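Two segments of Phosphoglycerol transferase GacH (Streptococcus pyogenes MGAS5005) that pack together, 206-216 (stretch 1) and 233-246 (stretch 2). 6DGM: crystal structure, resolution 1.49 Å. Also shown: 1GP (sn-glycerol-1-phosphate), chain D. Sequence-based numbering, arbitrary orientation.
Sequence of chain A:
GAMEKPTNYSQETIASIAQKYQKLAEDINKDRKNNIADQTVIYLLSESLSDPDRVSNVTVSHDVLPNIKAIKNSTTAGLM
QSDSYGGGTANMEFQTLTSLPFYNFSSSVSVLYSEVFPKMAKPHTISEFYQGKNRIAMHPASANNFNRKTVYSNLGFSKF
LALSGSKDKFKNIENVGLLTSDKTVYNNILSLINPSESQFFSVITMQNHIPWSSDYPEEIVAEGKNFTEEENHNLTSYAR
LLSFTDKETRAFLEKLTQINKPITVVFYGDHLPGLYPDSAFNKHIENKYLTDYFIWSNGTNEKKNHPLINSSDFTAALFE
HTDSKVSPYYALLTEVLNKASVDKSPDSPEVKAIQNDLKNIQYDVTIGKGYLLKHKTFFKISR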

# COMPACT_ATOMS: atom_id res chain seq x y z
N MET A 206 -5.01 13.02 -0.70
CA MET A 206 -4.74 13.96 -1.78
C MET A 206 -3.89 15.16 -1.39
O MET A 206 -3.38 15.83 -2.29
CB MET A 206 -6.06 14.48 -2.37
CG MET A 206 -6.62 13.68 -3.50
SD MET A 206 -5.51 13.65 -4.94
CE MET A 206 -6.12 15.00 -5.93
N GLN A 207 -3.73 15.45 -0.10
CA GLN A 207 -3.11 16.71 0.31
C GLN A 207 -1.80 16.99 -0.42
O GLN A 207 -1.58 18.11 -0.90
CB GLN A 207 -2.88 16.73 1.81
CG GLN A 207 -2.28 18.04 2.30
CD GLN A 207 -1.87 17.94 3.73
OE1 GLN A 207 -2.72 17.89 4.62
NE2 GLN A 207 -0.56 17.85 3.98
N ASN A 208 -0.90 16.01 -0.48
CA ASN A 208 0.47 16.23 -0.95
C ASN A 208 0.65 15.89 -2.42
O ASN A 208 1.78 15.77 -2.90
CB ASN A 208 1.44 15.49 -0.04
CG ASN A 208 1.36 16.02 1.37
OD1 ASN A 208 1.03 17.19 1.55
ND2 ASN A 208 1.57 15.17 2.37
N HIS A 209 -0.45 15.83 -3.17
CA HIS A 209 -0.40 15.72 -4.61
C HIS A 209 0.07 17.02 -5.24
O HIS A 209 -0.30 18.11 -4.80
CB HIS A 209 -1.80 15.39 -5.13
CG HIS A 209 -1.82 14.84 -6.52
ND1 HIS A 209 -1.62 15.62 -7.64
CD2 HIS A 209 -2.03 13.58 -6.98
CE1 HIS A 209 -1.70 14.86 -8.72
NE2 HIS A 209 -1.93 13.62 -8.35
N ILE A 210 0.85 16.91 -6.30
CA ILE A 210 1.23 18.04 -7.13
C ILE A 210 -0.03 18.80 -7.58
O ILE A 210 -1.04 18.17 -7.86
CB ILE A 210 2.08 17.56 -8.31
CG1 ILE A 210 2.73 18.72 -9.07
CG2 ILE A 210 1.22 16.69 -9.26
CD1 ILE A 210 3.65 18.25 -10.18
N PRO A 211 -0.00 20.13 -7.66
CA PRO A 211 1.04 21.11 -7.34
C PRO A 211 1.03 21.48 -5.86
O PRO A 211 -0.04 21.46 -5.22
CB PRO A 211 0.65 22.31 -8.21
CG PRO A 211 -0.82 22.24 -8.30
CD PRO A 211 -1.22 20.78 -8.21
N TRP A 212 2.21 21.80 -5.34
CA TRP A 212 2.42 22.04 -3.91
C TRP A 212 2.45 23.54 -3.65
O TRP A 212 3.20 24.27 -4.30
CB TRP A 212 3.74 21.40 -3.45
CG TRP A 212 3.81 19.97 -3.86
CD1 TRP A 212 3.20 18.93 -3.25
CD2 TRP A 212 4.48 19.44 -5.02
NE1 TRP A 212 3.46 17.77 -3.93
CE2 TRP A 212 4.23 18.05 -5.03
CE3 TRP A 212 5.25 20.00 -6.04
CZ2 TRP A 212 4.74 17.21 -6.02
CZ3 TRP A 212 5.76 19.16 -7.03
CH2 TRP A 212 5.50 17.78 -7.00
N SER A 213 1.61 24.00 -2.73
CA SER A 213 1.52 25.43 -2.44
C SER A 213 1.43 25.60 -0.93
O SER A 213 0.42 25.23 -0.33
CB SER A 213 0.28 26.04 -3.10
OG SER A 213 0.27 27.47 -3.01
N SER A 214 2.48 26.15 -0.33
CA SER A 214 2.48 26.37 1.11
C SER A 214 3.54 27.39 1.46
O SER A 214 4.71 27.22 1.10
CB SER A 214 2.75 25.05 1.85
OG SER A 214 2.66 25.27 3.25
N ASP A 215 3.15 28.45 2.18
CA ASP A 215 4.08 29.46 2.64
C ASP A 215 4.53 29.27 4.07
O ASP A 215 5.49 29.93 4.48
CB ASP A 215 3.44 30.85 2.48
CG ASP A 215 3.46 31.31 1.04
OD1 ASP A 215 4.58 31.47 0.54
OD2 ASP A 215 2.39 31.41 0.41
N TYR A 216 3.90 28.37 4.82
CA TYR A 216 4.19 28.22 6.24
C TYR A 216 4.18 26.74 6.58
O TYR A 216 3.45 25.96 5.96
CB TYR A 216 3.15 28.98 7.09
CG TYR A 216 3.04 30.41 6.63
CD1 TYR A 216 4.04 31.32 6.92
CD2 TYR A 216 1.97 30.84 5.85
CE1 TYR A 216 3.99 32.60 6.47
CE2 TYR A 216 1.91 32.14 5.40
CZ TYR A 216 2.91 33.01 5.70
OH TYR A 216 2.86 34.31 5.25
N HIS A 233 11.74 25.77 -4.79
CA HIS A 233 10.47 26.24 -4.25
C HIS A 233 9.49 25.09 -4.10
O HIS A 233 8.80 24.98 -3.07
CB HIS A 233 9.88 27.31 -5.17
CG HIS A 233 8.69 28.00 -4.60
ND1 HIS A 233 8.74 28.72 -3.43
CD2 HIS A 233 7.40 28.06 -5.02
CE1 HIS A 233 7.54 29.20 -3.16
NE2 HIS A 233 6.71 28.83 -4.11
N ASN A 234 9.40 24.21 -5.10
CA ASN A 234 8.55 23.04 -4.98
C ASN A 234 8.97 22.16 -3.81
O ASN A 234 8.12 21.69 -3.05
CB ASN A 234 8.59 22.23 -6.28
CG ASN A 234 7.66 22.77 -7.33
OD1 ASN A 234 6.64 23.38 -7.03
ND2 ASN A 234 8.01 22.56 -8.59
N LEU A 235 10.27 21.93 -3.66
CA LEU A 235 10.74 21.10 -2.56
C LEU A 235 10.39 21.73 -1.22
O LEU A 235 9.97 21.03 -0.29
CB LEU A 235 12.24 20.87 -2.67
CG LEU A 235 12.88 20.06 -1.53
CD1 LEU A 235 12.30 18.65 -1.40
CD2 LEU A 235 14.41 20.00 -1.72
N THR A 236 10.57 23.05 -1.11
CA THR A 236 10.23 23.74 0.14
C THR A 236 8.74 23.64 0.43
O THR A 236 8.35 23.34 1.57
CB THR A 236 10.69 25.20 0.04
OG1 THR A 236 12.12 25.23 0.02
CG2 THR A 236 10.16 26.04 1.24
N SER A 237 7.89 23.91 -0.57
CA SER A 237 6.45 23.81 -0.36
C SER A 237 6.05 22.40 0.03
O SER A 237 5.20 22.20 0.92
CB SER A 237 5.71 24.19 -1.65
OG SER A 237 6.07 25.49 -2.08
N TYR A 238 6.60 21.40 -0.66
CA TYR A 238 6.32 20.01 -0.33
C TYR A 238 6.76 19.66 1.09
O TYR A 238 6.03 18.98 1.82
CB TYR A 238 7.04 19.12 -1.34
CG TYR A 238 7.05 17.65 -1.00
CD1 TYR A 238 5.94 16.87 -1.24
CD2 TYR A 238 8.17 17.06 -0.43
CE1 TYR A 238 5.95 15.52 -0.92
CE2 TYR A 238 8.20 15.72 -0.12
CZ TYR A 238 7.07 14.95 -0.36
OH TYR A 238 7.09 13.61 -0.04
N ALA A 239 7.96 20.11 1.50
CA ALA A 239 8.44 19.81 2.84
C ALA A 239 7.54 20.44 3.90
O ALA A 239 7.28 19.82 4.95
CB ALA A 239 9.88 20.28 3.03
N ARG A 240 7.07 21.66 3.66
CA ARG A 240 6.13 22.30 4.57
C ARG A 240 4.85 21.47 4.68
O ARG A 240 4.35 21.24 5.78
CB ARG A 240 5.83 23.72 4.10
CG ARG A 240 6.99 24.65 4.30
CD ARG A 240 6.80 25.93 3.52
NE ARG A 240 7.90 26.85 3.80
CZ ARG A 240 8.15 27.96 3.14
NH1 ARG A 240 7.38 28.32 2.12
NH2 ARG A 240 9.19 28.71 3.48
N LEU A 241 4.32 21.02 3.54
CA LEU A 241 3.11 20.20 3.56
C LEU A 241 3.35 18.88 4.30
O LEU A 241 2.49 18.43 5.06
CB LEU A 241 2.63 19.96 2.13
CG LEU A 241 2.05 21.21 1.46
CD1 LEU A 241 1.84 20.96 -0.03
CD2 LEU A 241 0.73 21.61 2.07
N LEU A 242 4.53 18.28 4.13
CA LEU A 242 4.83 17.06 4.88
C LEU A 242 4.77 17.30 6.38
O LEU A 242 4.37 16.41 7.14
CB LEU A 242 6.20 16.50 4.53
CG LEU A 242 6.36 15.72 3.24
CD1 LEU A 242 7.74 15.04 3.25
CD2 LEU A 242 5.28 14.68 3.01
N SER A 243 5.23 18.48 6.82
CA SER A 243 5.24 18.77 8.26
C SER A 243 3.84 18.70 8.86
O SER A 243 3.68 18.29 10.02
CB SER A 243 5.92 20.11 8.52
OG SER A 243 5.02 21.20 8.34
N PHE A 244 2.81 19.11 8.09
CA PHE A 244 1.44 18.99 8.57
C PHE A 244 1.01 17.53 8.59
O PHE A 244 0.43 17.05 9.57
CB PHE A 244 0.46 19.79 7.69
CG PHE A 244 0.60 21.28 7.81
CD1 PHE A 244 0.03 21.95 8.87
CD2 PHE A 244 1.27 22.02 6.84
CE1 PHE A 244 0.14 23.34 8.99
CE2 PHE A 244 1.40 23.39 6.96
CZ PHE A 244 0.83 24.06 8.03
N THR A 245 1.29 16.80 7.51
CA THR A 245 0.95 15.39 7.48
C THR A 245 1.58 14.66 8.64
O THR A 245 0.96 13.81 9.27
CB THR A 245 1.41 14.77 6.17
OG1 THR A 245 0.66 15.35 5.10
CG2 THR A 245 1.23 13.24 6.17
N ASP A 246 2.82 15.02 8.97
CA ASP A 246 3.54 14.34 10.03
C ASP A 246 2.85 14.53 11.36
O ASP A 246 2.62 13.56 12.10
CB ASP A 246 4.97 14.87 10.07
CG ASP A 246 5.82 14.15 11.08
OD1 ASP A 246 6.13 12.97 10.84
OD2 ASP A 246 6.18 14.78 12.09
C3 1GP D . -6.15 11.25 -8.00
O3 1GP D . -5.15 9.29 -6.96
C2 1GP D . -5.13 10.14 -8.12
O2 1GP D . -7.49 10.78 -8.07
C1 1GP D . -3.73 10.72 -8.31
O1P 1GP D . -2.82 9.69 -8.73
O2P 1GP D . -0.37 10.50 -8.09
O3P 1GP D . -0.93 8.93 -10.13
O4P 1GP D . -1.58 11.39 -10.16
P 1GP D . -1.35 10.13 -9.26
O HOH W 1 4.00 22.75 -7.63
O HOH W 2 5.64 25.19 -5.14
O HOH W 3 4.24 27.48 -2.37

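Residues 206-216 form an irregular segment that runs along one side of the helix spanning 233-246, and together the two bury 776 Å². A type I beta turn from Met 206 to His 209, closed by His 209 N to Met 206 O (3.1 Å), brings Gln 207 and Asn 208 to the helix near Leu 241 and Thr 245. Asn 208 spends its polar atoms efficiently: ND2 donates to Thr 245 OG1 (2.9 Å), OD1 accepts from Gln 207 NE2 (3.0 Å), and its backbone O receives Trp 212 NE1 (2.8 Å). The indole nitrogen is thus satisfied within its own segment. The edge of Tyr 238 meets one face of Trp 212, with ring planes at 79°, while Trp 212 CB lies 3.9 Å from Leu 241 CD1.

Further along, the backbones come closest at Ser 214 and Ser 237, whose CA atoms are 4.9 Å apart. No direct hydrogen bond joins these two residues; water fills the role. One water accepts from Ser 214 N (3.0 Å) and donates to Ser 237 OG (2.7 Å), and that hydroxyl in turn donates to His 233 O (2.9 Å), one turn earlier. A second water donates to Trp 212 O (2.7 Å) and to Asn 234 OD1 (2.8 Å), and a third links Trp 212 N (3.1 Å) to the same OD1 (2.8 Å). Solvent thus pairs with Trp 212 N, Trp 212 O and Ser 214 N.

Arg 240 supplies the direct bond here, NH1 donating to Ser 214 O (3.1 Å) near the guanidinium plane. Asp 215 O, over one face, is 3.4 Å from NH1 but poorly angled for bonding. The CA-to-CB bond of His 209 points away from the helix; its NE2 donates to O4P of the bound sn-glycerol-1-phosphate (2.9 Å), while its ND1 donates to Ile 210 O (2.6 Å).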